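Local structure of Asp/Glu-specific dipeptidyl-peptidase (Flavobacterium psychrophilum, 5JXF) at residues M40-L45 against T584-Y589; T280-Y285 against G653-T658; A308-R313 against N343-W348; A402-Y407 against A472-K477. The protein removes dipeptides from the N-terminus of oligopeptides as a serine-type peptidase, with strict specificity for aspartate or glutamate at the P1 position. All coordinates share one frame; numbering follows the deposited sequence.

Overall arrangement
The contacts fall into two groups on either side of the bound dipeptide. Contacts 1 and 2 share a sheet, strands 586-591 and 279-284 being neighbours, and their centres lie 9 Å apart; contact 2 ends in Thr-657 and Thr-658 of the aspartate pocket, close to Arg-680, while the side chain of Met-40 in contact 1 lies about 8 Å from the aspartic acid. Contacts 3 and 4 belong to the helical part and touch through Ile-312 and Tyr-407, their centres 14 Å apart. Contact 3 brings Asn-343 to the bound arginine. Contacts 2 and 3, with nearest atoms about 5 Å apart, thus each supply pocket residues, whereas contact 4 lies away from the annotated sites.

Contact 1 (M40-L45 against T584-Y589); sequences MWIPSL and TLRVTY
Trp-41 and Val-587 are joined by both backbone hydrogen bonds of a single antiparallel hydrogen-bonded pair, Trp-41 N to Val-587 O at 2.7 Å and Val-587 N to Trp-41 O at 2.8 Å. The loop then turns away from the strand, and no second bridge follows. A third bond comes from a side chain: Arg-586 NH1 donates to Met-40 O at 2.9 Å, approaching from above the carbonyl plane while the oxygen stays near the plane of the guanidinium. The bend at chi2 of Arg-586 (-65°) folds the chain over the loop, and CG1 of Ile-42 lies over one face of the guanidinium. Thr-584 OG1 takes the NE hydrogen, and NH2 reaches Asp-580 O and Asn-582. A leucine in place of Arg-586 would probably leave the carbonyl oxygens of Met-40 and Asp-580 without this donor and Ile-42 without the flat group it packs on. The apolar contacts lie to either side of the bridge. Pro-43 CG meets Leu-585 CG at 3.9 Å, its CB touches Val-587 CG2, and Trp-41 CD1 meets Tyr-589 CE1 at 3.8 Å, the two rings nearly parallel but slid apart. The hydroxyl of Tyr-589 is held by Glu-53 and Asn-50 of helix 49-57. The N-terminal loop thus closes onto the edge strand of an antiparallel sheet, consistent with the chymotrypsin-like double beta-barrel of S46 peptidases.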
# COMPACT_ATOMS: atom_id res chain seq x y z
N MET A 40 19.97 3.64 -23.26
CA MET A 40 19.08 3.89 -24.38
C MET A 40 19.93 4.15 -25.63
O MET A 40 20.51 5.22 -25.78
CB MET A 40 18.15 5.08 -24.10
CG MET A 40 17.43 5.05 -22.75
SD MET A 40 16.67 6.62 -22.26
CE MET A 40 15.57 6.06 -20.94
N TRP A 41 19.97 3.17 -26.52
CA TRP A 41 20.99 3.12 -27.56
C TRP A 41 20.50 3.56 -28.93
O TRP A 41 19.38 3.28 -29.33
CB TRP A 41 21.56 1.69 -27.64
CG TRP A 41 21.97 1.21 -26.28
CD1 TRP A 41 21.24 0.42 -25.43
CD2 TRP A 41 23.18 1.54 -25.59
NE1 TRP A 41 21.94 0.22 -24.27
CE2 TRP A 41 23.13 0.89 -24.34
CE3 TRP A 41 24.31 2.30 -25.92
CZ2 TRP A 41 24.16 0.99 -23.41
CZ3 TRP A 41 25.33 2.39 -25.00
CH2 TRP A 41 25.26 1.75 -23.76
N ILE A 42 21.36 4.28 -29.64
CA ILE A 42 21.08 4.66 -31.02
C ILE A 42 21.08 3.41 -31.87
O ILE A 42 22.07 2.69 -31.91
CB ILE A 42 22.13 5.66 -31.53
CG1 ILE A 42 22.17 6.87 -30.60
CG2 ILE A 42 21.80 6.09 -32.95
CD1 ILE A 42 23.25 7.85 -30.91
N PRO A 43 19.95 3.15 -32.54
CA PRO A 43 19.71 1.83 -33.13
C PRO A 43 20.69 1.47 -34.25
O PRO A 43 20.81 0.29 -34.58
CB PRO A 43 18.28 1.95 -33.67
CG PRO A 43 17.70 3.12 -32.98
CD PRO A 43 18.82 4.06 -32.77
N SER A 44 21.36 2.46 -34.82
CA SER A 44 22.34 2.18 -35.87
C SER A 44 23.71 1.81 -35.28
O SER A 44 24.65 1.51 -36.01
CB SER A 44 22.48 3.39 -36.80
OG SER A 44 22.80 4.56 -36.07
N LEU A 45 23.83 1.82 -33.95
CA LEU A 45 25.12 1.55 -33.34
C LEU A 45 25.13 0.31 -32.47
O LEU A 45 25.92 0.21 -31.55
CB LEU A 45 25.57 2.74 -32.49
CG LEU A 45 25.83 4.03 -33.26
CD1 LEU A 45 26.49 5.03 -32.33
CD2 LEU A 45 26.69 3.76 -34.51
N THR A 584 14.73 11.17 -29.67
CA THR A 584 15.06 10.42 -30.88
C THR A 584 14.93 8.90 -30.68
O THR A 584 14.92 8.41 -29.55
CB THR A 584 16.47 10.73 -31.36
OG1 THR A 584 17.43 10.31 -30.38
CG2 THR A 584 16.62 12.24 -31.64
N LEU A 585 14.84 8.17 -31.79
CA LEU A 585 14.63 6.73 -31.78
C LEU A 585 15.76 5.99 -31.06
O LEU A 585 16.92 6.14 -31.41
CB LEU A 585 14.51 6.22 -33.22
CG LEU A 585 14.23 4.74 -33.45
CD1 LEU A 585 12.93 4.37 -32.84
CD2 LEU A 585 14.22 4.46 -34.97
N ARG A 586 15.41 5.22 -30.03
CA ARG A 586 16.42 4.48 -29.27
C ARG A 586 15.95 3.07 -29.04
O ARG A 586 14.77 2.79 -29.08
CB ARG A 586 16.74 5.09 -27.90
CG ARG A 586 17.15 6.51 -27.83
CD ARG A 586 18.47 6.79 -28.52
NE ARG A 586 18.77 8.21 -28.43
CZ ARG A 586 19.38 8.76 -27.39
NH1 ARG A 586 19.80 8.01 -26.38
NH2 ARG A 586 19.61 10.07 -27.38
N VAL A 587 16.90 2.19 -28.78
CA VAL A 587 16.59 0.84 -28.41
C VAL A 587 17.08 0.62 -26.99
O VAL A 587 18.13 1.13 -26.61
CB VAL A 587 17.24 -0.15 -29.38
CG1 VAL A 587 17.09 -1.58 -28.88
CG2 VAL A 587 16.63 0.01 -30.76
N THR A 588 16.31 -0.13 -26.20
CA THR A 588 16.76 -0.63 -24.91
C THR A 588 16.27 -2.07 -24.79
O THR A 588 15.27 -2.45 -25.41
CB THR A 588 16.24 0.24 -23.74
OG1 THR A 588 16.71 -0.27 -22.49
CG2 THR A 588 14.72 0.29 -23.72
N TYR A 589 16.98 -2.89 -24.02
CA TYR A 589 16.63 -4.30 -23.89
C TYR A 589 16.82 -4.77 -22.46
O TYR A 589 17.44 -4.09 -21.64
CB TYR A 589 17.49 -5.16 -24.80
CG TYR A 589 18.94 -4.76 -24.73
CD1 TYR A 589 19.44 -3.79 -25.59
CD2 TYR A 589 19.80 -5.33 -23.81
CE1 TYR A 589 20.74 -3.39 -25.52
CE2 TYR A 589 21.14 -4.93 -23.74
CZ TYR A 589 21.59 -3.96 -24.62
OH TYR A 589 22.88 -3.52 -24.63

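Contact 2 (T280-Y285 against G653-T658); sequences TMVMGY and GTNHTT. With ASP (aspartic acid), chain F.
Asn-655 extends from its loop to Thr-280, where ND2 donates a hydrogen bond to Thr-280 OG1 at 2.8 Å with the acceptor almost in the amide plane. OG1 is placed for this by a chi1 of 66°, which sets it between the backbone N and the carbonyl carbon. Beside the polar pair, Val-282 CG2 packs on Asn-655 CG at 3.6 Å, and its other methyl, CG1, comes more loosely to Thr-657 CG2, at 4.3 Å. Further out, Asn-655 ND2 also bonds to OD1 of Asn-698, while Thr-280 and Val-282 are fixed by backbone bonds to Gly-590 and Thr-588 of the neighbouring strand. The loop continues from here to the bound aspartic acid, whose CB lies 3.6 Å from Thr-658 O. Thr-657 OG1 stands 4.0 Å from the ligand OD2 and its side chain touches Arg-680, which is hydrogen-bonded to the same aspartic acid through NH2 and, by similarity, recognises the acidic P1 residue. Asn-661 OD1 in turn receives Thr-658 N. With ND2 committed to two acceptors, a flipped amide would probably turn its oxygen toward the Asn-698 oxygen, so the chemistry favours one orientation for this buried group at the start of the loop that runs on to the pocket.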
# COMPACT_ATOMS: atom_id res chain seq x y z
N THR A 280 13.54 -9.13 -23.70
CA THR A 280 12.64 -8.09 -24.21
C THR A 280 13.45 -6.94 -24.77
O THR A 280 14.49 -6.58 -24.21
CB THR A 280 11.70 -7.49 -23.11
OG1 THR A 280 12.48 -6.78 -22.15
CG2 THR A 280 10.90 -8.55 -22.40
N MET A 281 12.97 -6.36 -25.86
CA MET A 281 13.58 -5.18 -26.43
C MET A 281 12.51 -4.11 -26.65
O MET A 281 11.48 -4.35 -27.27
CB MET A 281 14.29 -5.52 -27.74
CG MET A 281 15.28 -4.47 -28.17
SD MET A 281 15.89 -4.68 -29.87
CE MET A 281 14.40 -4.48 -30.79
N VAL A 282 12.79 -2.92 -26.15
CA VAL A 282 11.88 -1.81 -26.31
C VAL A 282 12.51 -0.71 -27.21
O VAL A 282 13.60 -0.22 -26.95
CB VAL A 282 11.47 -1.25 -24.93
CG1 VAL A 282 10.53 -0.10 -25.10
CG2 VAL A 282 10.81 -2.36 -24.06
N MET A 283 11.80 -0.36 -28.26
CA MET A 283 12.25 0.68 -29.19
C MET A 283 11.29 1.86 -29.09
O MET A 283 10.08 1.69 -29.11
CB MET A 283 12.30 0.13 -30.62
CG MET A 283 13.12 0.96 -31.61
SD MET A 283 13.25 0.18 -33.27
CE MET A 283 13.23 -1.54 -32.71
N GLY A 284 11.81 3.07 -28.93
CA GLY A 284 10.90 4.19 -28.83
C GLY A 284 11.59 5.53 -28.88
O GLY A 284 12.76 5.64 -29.27
N TYR A 285 10.85 6.56 -28.49
CA TYR A 285 11.36 7.92 -28.55
C TYR A 285 11.38 8.61 -27.16
O TYR A 285 10.65 9.57 -26.92
CB TYR A 285 10.54 8.74 -29.55
CG TYR A 285 10.53 8.14 -30.94
CD1 TYR A 285 9.69 7.07 -31.25
CD2 TYR A 285 11.35 8.66 -31.96
CE1 TYR A 285 9.69 6.51 -32.51
CE2 TYR A 285 11.34 8.09 -33.24
CZ TYR A 285 10.51 7.03 -33.50
OH TYR A 285 10.47 6.45 -34.74
N GLY A 653 9.81 -5.40 -16.93
CA GLY A 653 11.16 -5.83 -17.22
C GLY A 653 12.23 -4.82 -16.88
O GLY A 653 11.96 -3.71 -16.42
N THR A 654 13.48 -5.21 -17.13
CA THR A 654 14.61 -4.37 -16.83
C THR A 654 14.98 -3.42 -17.98
O THR A 654 16.12 -3.02 -18.11
CB THR A 654 15.84 -5.23 -16.49
OG1 THR A 654 16.13 -6.09 -17.60
CG2 THR A 654 15.54 -6.09 -15.26
N ASN A 655 14.01 -3.05 -18.80
CA ASN A 655 14.27 -2.08 -19.87
C ASN A 655 14.30 -0.66 -19.32
O ASN A 655 13.49 -0.29 -18.49
CB ASN A 655 13.22 -2.18 -20.98
CG ASN A 655 13.04 -3.59 -21.48
OD1 ASN A 655 13.85 -4.10 -22.24
ND2 ASN A 655 11.94 -4.22 -21.08
N HIS A 656 15.22 0.15 -19.82
CA HIS A 656 15.36 1.52 -19.36
C HIS A 656 14.54 2.44 -20.25
O HIS A 656 14.87 2.63 -21.42
CB HIS A 656 16.83 1.93 -19.36
CG HIS A 656 17.10 3.26 -18.71
ND1 HIS A 656 18.34 3.87 -18.75
CD2 HIS A 656 16.29 4.09 -18.01
CE1 HIS A 656 18.28 5.02 -18.11
NE2 HIS A 656 17.05 5.18 -17.65
N THR A 657 13.49 3.03 -19.69
CA THR A 657 12.59 3.92 -20.41
C THR A 657 12.40 5.26 -19.70
O THR A 657 12.85 5.44 -18.58
CB THR A 657 11.19 3.29 -20.58
OG1 THR A 657 10.70 2.89 -19.30
CG2 THR A 657 11.25 2.07 -21.50
N THR A 658 11.71 6.19 -20.37
CA THR A 658 11.34 7.46 -19.74
C THR A 658 10.14 7.99 -20.52
O THR A 658 9.67 7.33 -21.44
CB THR A 658 12.55 8.45 -19.70
OG1 THR A 658 12.24 9.62 -18.93
CG2 THR A 658 12.97 8.86 -21.10
N ASP F . 4.26 7.29 -18.94
CA ASP F . 5.46 7.82 -19.59
C ASP F . 5.24 8.40 -20.97
O ASP F . 6.03 8.16 -21.89
CB ASP F . 6.55 6.73 -19.66
CG ASP F . 7.38 6.63 -18.39
OD1 ASP F . 7.44 7.62 -17.64
OD2 ASP F . 8.00 5.57 -18.14

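Contact 3 (A308-R313 against N343-W348); sequences AKIEIR and NYWKKW. With ARG (arginine), chain E.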
# COMPACT_ATOMS: atom_id res chain seq x y z
N ALA A 308 8.82 22.84 -4.78
CA ALA A 308 8.04 23.97 -5.26
C ALA A 308 6.94 23.53 -6.23
O ALA A 308 5.75 23.75 -5.98
CB ALA A 308 8.96 25.01 -5.92
N LYS A 309 7.35 22.91 -7.34
CA LYS A 309 6.43 22.46 -8.39
C LYS A 309 5.41 21.43 -7.89
O LYS A 309 4.26 21.42 -8.32
CB LYS A 309 7.22 21.88 -9.56
CG LYS A 309 8.02 22.92 -10.33
CD LYS A 309 8.53 22.35 -11.65
CE LYS A 309 9.58 21.28 -11.42
NZ LYS A 309 10.17 20.80 -12.70
N ILE A 310 5.84 20.56 -6.99
CA ILE A 310 4.93 19.61 -6.37
C ILE A 310 3.80 20.32 -5.60
O ILE A 310 2.61 20.05 -5.83
CB ILE A 310 5.70 18.66 -5.42
CG1 ILE A 310 6.50 17.65 -6.26
CG2 ILE A 310 4.73 17.94 -4.49
CD1 ILE A 310 7.58 16.94 -5.48
N GLU A 311 4.18 21.23 -4.72
CA GLU A 311 3.19 21.98 -3.93
C GLU A 311 2.23 22.76 -4.82
O GLU A 311 1.02 22.81 -4.56
CB GLU A 311 3.89 22.93 -2.95
CG GLU A 311 3.62 22.61 -1.49
CD GLU A 311 4.16 23.67 -0.54
OE1 GLU A 311 3.51 24.73 -0.38
OE2 GLU A 311 5.24 23.46 0.05
N ILE A 312 2.76 23.36 -5.88
CA ILE A 312 1.92 24.14 -6.79
C ILE A 312 0.91 23.26 -7.52
O ILE A 312 -0.27 23.59 -7.55
CB ILE A 312 2.75 24.90 -7.83
CG1 ILE A 312 3.63 25.93 -7.14
CG2 ILE A 312 1.84 25.61 -8.84
CD1 ILE A 312 4.49 26.69 -8.12
N ARG A 313 1.36 22.15 -8.10
CA ARG A 313 0.45 21.27 -8.84
C ARG A 313 -0.58 20.60 -7.93
O ARG A 313 -1.73 20.36 -8.32
CB ARG A 313 1.24 20.20 -9.61
CG ARG A 313 2.00 20.76 -10.82
CD ARG A 313 2.68 19.70 -11.66
NE ARG A 313 3.36 20.31 -12.81
CZ ARG A 313 3.35 19.82 -14.04
NH1 ARG A 313 2.69 18.70 -14.31
NH2 ARG A 313 4.01 20.45 -15.02
N ASN A 343 0.26 13.58 -13.80
CA ASN A 343 1.31 12.62 -14.09
C ASN A 343 2.70 13.05 -13.60
O ASN A 343 3.41 12.28 -12.96
CB ASN A 343 1.37 12.36 -15.60
CG ASN A 343 2.24 11.19 -15.95
OD1 ASN A 343 2.15 10.12 -15.33
ND2 ASN A 343 3.12 11.37 -16.94
N TYR A 344 3.08 14.29 -13.90
CA TYR A 344 4.36 14.81 -13.43
C TYR A 344 4.35 15.17 -11.93
O TYR A 344 5.37 15.06 -11.25
CB TYR A 344 4.79 16.02 -14.26
CG TYR A 344 5.31 15.58 -15.61
CD1 TYR A 344 6.56 15.01 -15.73
CD2 TYR A 344 4.52 15.68 -16.74
CE1 TYR A 344 7.05 14.59 -16.94
CE2 TYR A 344 5.00 15.26 -17.98
CZ TYR A 344 6.27 14.72 -18.07
OH TYR A 344 6.77 14.29 -19.27
N TRP A 345 3.19 15.60 -11.43
CA TRP A 345 3.05 15.88 -10.00
C TRP A 345 3.43 14.65 -9.19
O TRP A 345 4.22 14.72 -8.24
CB TRP A 345 1.63 16.30 -9.65
CG TRP A 345 1.33 16.13 -8.19
CD1 TRP A 345 1.74 16.94 -7.15
CD2 TRP A 345 0.57 15.07 -7.58
NE1 TRP A 345 1.28 16.45 -5.95
CE2 TRP A 345 0.56 15.31 -6.19
CE3 TRP A 345 -0.10 13.95 -8.08
CZ2 TRP A 345 -0.10 14.46 -5.29
CZ3 TRP A 345 -0.75 13.11 -7.19
CH2 TRP A 345 -0.75 13.37 -5.81
N LYS A 346 2.89 13.50 -9.59
CA LYS A 346 3.22 12.28 -8.88
C LYS A 346 4.62 11.80 -9.22
O LYS A 346 5.31 11.29 -8.34
CB LYS A 346 2.21 11.18 -9.16
CG LYS A 346 2.33 10.01 -8.19
CD LYS A 346 1.31 8.93 -8.48
CE LYS A 346 1.18 7.93 -7.29
NZ LYS A 346 0.33 6.73 -7.72
N LYS A 347 5.04 11.96 -10.49
CA LYS A 347 6.39 11.54 -10.88
C LYS A 347 7.42 12.18 -9.97
O LYS A 347 8.36 11.52 -9.48
CB LYS A 347 6.72 11.90 -12.36
CG LYS A 347 8.09 11.40 -12.78
CD LYS A 347 8.67 12.17 -13.98
CE LYS A 347 10.12 11.79 -14.24
NZ LYS A 347 10.59 12.31 -15.54
N TRP A 348 7.25 13.48 -9.74
CA TRP A 348 8.23 14.26 -9.01
C TRP A 348 8.29 13.84 -7.54
O TRP A 348 9.36 13.84 -6.93
CB TRP A 348 7.92 15.75 -9.16
CG TRP A 348 8.20 16.26 -10.58
CD1 TRP A 348 9.08 15.73 -11.47
CD2 TRP A 348 7.58 17.37 -11.25
NE1 TRP A 348 9.06 16.45 -12.65
CE2 TRP A 348 8.14 17.46 -12.53
CE3 TRP A 348 6.60 18.30 -10.88
CZ2 TRP A 348 7.77 18.44 -13.45
CZ3 TRP A 348 6.23 19.27 -11.79
CH2 TRP A 348 6.81 19.33 -13.05
N ARG E . 2.55 7.41 -15.96
CA ARG E . 2.36 7.33 -17.40
C ARG E . 3.54 8.02 -18.09
O ARG E . 3.81 9.19 -17.82
CB ARG E . 1.02 7.97 -17.81
CG ARG E . -0.22 7.25 -17.27
CD ARG E . -1.51 7.99 -17.62
NE ARG E . -1.51 9.35 -17.10
CZ ARG E . -2.01 9.70 -15.91
NH1 ARG E . -2.57 8.78 -15.12
NH2 ARG E . -1.97 10.97 -15.51
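Trp-348 is wedged between Lys-309 and Arg-313 and forms the tight heart of this contact. Lys-309 NZ sits over one face of the six-membered ring, 3.9 Å from its centroid, in a cation-pi contact, and CE lies over the same face in a CH-pi contact. The bend at chi3 of the lysine (-68°) brings its end across the ring. Tyr-344 O, from the same helix as Trp-348, lies over the opposite face. Arg-313 meets the ring differently: the CZ3-CH2 corner comes over a face of the guanidinium, with CZ3 3.2 Å from NE and the two planes 71° apart. The polar end of Arg-313 is held from outside, NE in a salt bridge with Glu-410 and NH1 bonded to Val-341 O. Ile-310 CG1 packs on Trp-348 CB at 3.7 Å. Ile-310 O approaches the edge of the Trp-345 indole, 3.5 Å from CD1, yet NE1 of that ring is buried here without a hydrogen-bond partner in the model.

The Tyr-344 side is looser. Only its CB comes near Arg-313, 3.4 Å from NH1, before the ring leads away toward solvent. On the far face of helix 328-357, away from helix 295-325, Asn-343 accepts from the bound arginine N at its OD1, 2.8 Å away, and ND2 reaches the ligand's carbonyl oxygen. Helices 295-325 and 328-357 run in largely opposed directions, the axes of the two short segments approaching to 9.3 Å, as a helical hairpin whose second arm supplies part of the dipeptide pocket, holding the amino end of the ligand.

Contact 4 (A402-Y407 against A472-K477); sequences AVSRDY and ALYATK
Segments 402-407 and 472-477, bearing Tyr-407 and Tyr-474, run nearly antiparallel, at 162°, with their axes 10.9 Å apart at closest approach and the CA atoms of those two tyrosines 6.3 Å from each other. Between them the two tyrosines do most of the work. Tyr-407 CB presses on Tyr-474 CE1 at 3.4 Å and on CD1 just beside it, while the backbone carbonyl carbon of Tyr-407 lies over one face of the Tyr-474 ring. Tyr-474 has its CG anti to the backbone N (chi1 -163°), which carries the ring across to the other helix; its OH ends 3.8 Å from Ser-404 O, too far for a bond. The Tyr-407 ring reaches in the other direction, with OH 3.7 Å from Lys-477 CB and 3.6 Å from Lys-477 O. No hydrogen bond spans the two segments, so the contact is one of packing. Substituting alanine for Tyr-407 would keep the CB that touches Tyr-474 but is likely to open a gap beside Lys-477 where the ring and hydroxyl now lie. Within the second helix, Thr-476 OG1 bonds back to Ala-472 O at 3.1 Å, from the face of that carbonyl opposite to Thr-476 N. Helix 295-325 lies against this pair, Ala-308 and Ile-312 touching the Tyr-407 ring and Ala-315 meeting Leu-473, while Pro-479, Phe-482 and Ile-546 pack on Ser-404 and helix 547-571 touches Ala-402 and Arg-405 through Tyr-550.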
# COMPACT_ATOMS: atom_id res chain seq x y z
N ALA A 402 15.96 30.23 -10.33
CA ALA A 402 15.39 28.97 -10.81
C ALA A 402 14.08 28.65 -10.10
O ALA A 402 13.08 28.29 -10.72
CB ALA A 402 16.38 27.84 -10.63
N VAL A 403 14.09 28.80 -8.78
CA VAL A 403 12.89 28.63 -7.98
C VAL A 403 11.80 29.61 -8.40
O VAL A 403 10.68 29.20 -8.71
CB VAL A 403 13.20 28.80 -6.48
CG1 VAL A 403 11.94 29.08 -5.70
CG2 VAL A 403 13.91 27.56 -5.96
N SER A 404 12.13 30.90 -8.39
CA SER A 404 11.17 31.95 -8.74
C SER A 404 10.66 31.74 -10.17
O SER A 404 9.50 32.01 -10.49
CB SER A 404 11.83 33.33 -8.58
OG SER A 404 10.89 34.38 -8.64
N ARG A 405 11.53 31.24 -11.04
CA ARG A 405 11.13 30.88 -12.38
C ARG A 405 10.09 29.77 -12.37
O ARG A 405 9.08 29.84 -13.07
CB ARG A 405 12.35 30.45 -13.19
CG ARG A 405 12.08 30.26 -14.65
CD ARG A 405 13.34 29.83 -15.35
NE ARG A 405 13.08 29.38 -16.71
CZ ARG A 405 12.81 28.13 -17.05
NH1 ARG A 405 12.77 27.18 -16.13
NH2 ARG A 405 12.60 27.82 -18.33
N ASP A 406 10.34 28.74 -11.57
CA ASP A 406 9.42 27.61 -11.47
C ASP A 406 8.04 28.07 -11.05
O ASP A 406 7.03 27.64 -11.61
CB ASP A 406 9.95 26.56 -10.49
CG ASP A 406 11.04 25.71 -11.08
OD1 ASP A 406 11.14 25.64 -12.33
OD2 ASP A 406 11.79 25.09 -10.30
N TYR A 407 8.01 28.95 -10.06
CA TYR A 407 6.76 29.53 -9.60
C TYR A 407 6.08 30.32 -10.72
O TYR A 407 4.86 30.28 -10.84
CB TYR A 407 6.99 30.42 -8.36
CG TYR A 407 7.06 29.66 -7.05
CD1 TYR A 407 5.90 29.21 -6.42
CD2 TYR A 407 8.28 29.39 -6.44
CE1 TYR A 407 5.95 28.50 -5.24
CE2 TYR A 407 8.34 28.68 -5.24
CZ TYR A 407 7.17 28.24 -4.65
OH TYR A 407 7.20 27.53 -3.48
N ALA A 472 -2.11 32.65 -4.20
CA ALA A 472 -1.78 32.60 -2.79
C ALA A 472 -0.40 31.98 -2.56
O ALA A 472 0.40 32.50 -1.79
CB ALA A 472 -2.84 31.83 -2.02
N LEU A 473 -0.11 30.88 -3.26
CA LEU A 473 1.16 30.19 -3.06
C LEU A 473 2.36 31.01 -3.54
O LEU A 473 3.39 31.06 -2.87
CB LEU A 473 1.13 28.84 -3.77
CG LEU A 473 0.23 27.76 -3.18
CD1 LEU A 473 0.03 26.61 -4.18
CD2 LEU A 473 0.78 27.25 -1.85
N TYR A 474 2.20 31.67 -4.69
CA TYR A 474 3.27 32.49 -5.28
C TYR A 474 3.66 33.61 -4.33
O TYR A 474 4.84 33.90 -4.14
CB TYR A 474 2.82 33.04 -6.64
CG TYR A 474 3.95 33.56 -7.53
CD1 TYR A 474 5.27 33.24 -7.27
CD2 TYR A 474 3.67 34.33 -8.66
CE1 TYR A 474 6.30 33.70 -8.09
CE2 TYR A 474 4.69 34.79 -9.50
CZ TYR A 474 6.00 34.46 -9.21
OH TYR A 474 7.02 34.91 -10.03
N ALA A 475 2.67 34.26 -3.72
CA ALA A 475 2.97 35.34 -2.80
C ALA A 475 3.65 34.83 -1.53
O ALA A 475 4.67 35.38 -1.09
CB ALA A 475 1.70 36.11 -2.45
N THR A 476 3.11 33.76 -0.95
CA THR A 476 3.52 33.35 0.39
C THR A 476 4.77 32.48 0.42
O THR A 476 5.55 32.57 1.36
CB THR A 476 2.35 32.62 1.12
OG1 THR A 476 2.11 31.34 0.52
CG2 THR A 476 1.07 33.45 1.07
N LYS A 477 4.98 31.65 -0.60
CA LYS A 477 6.09 30.68 -0.55
C LYS A 477 7.22 30.90 -1.56
O LYS A 477 8.28 30.28 -1.44
CB LYS A 477 5.55 29.26 -0.71
CG LYS A 477 4.38 28.94 0.21
CD LYS A 477 4.44 27.49 0.73
CE LYS A 477 4.71 27.46 2.23
NZ LYS A 477 5.16 26.14 2.75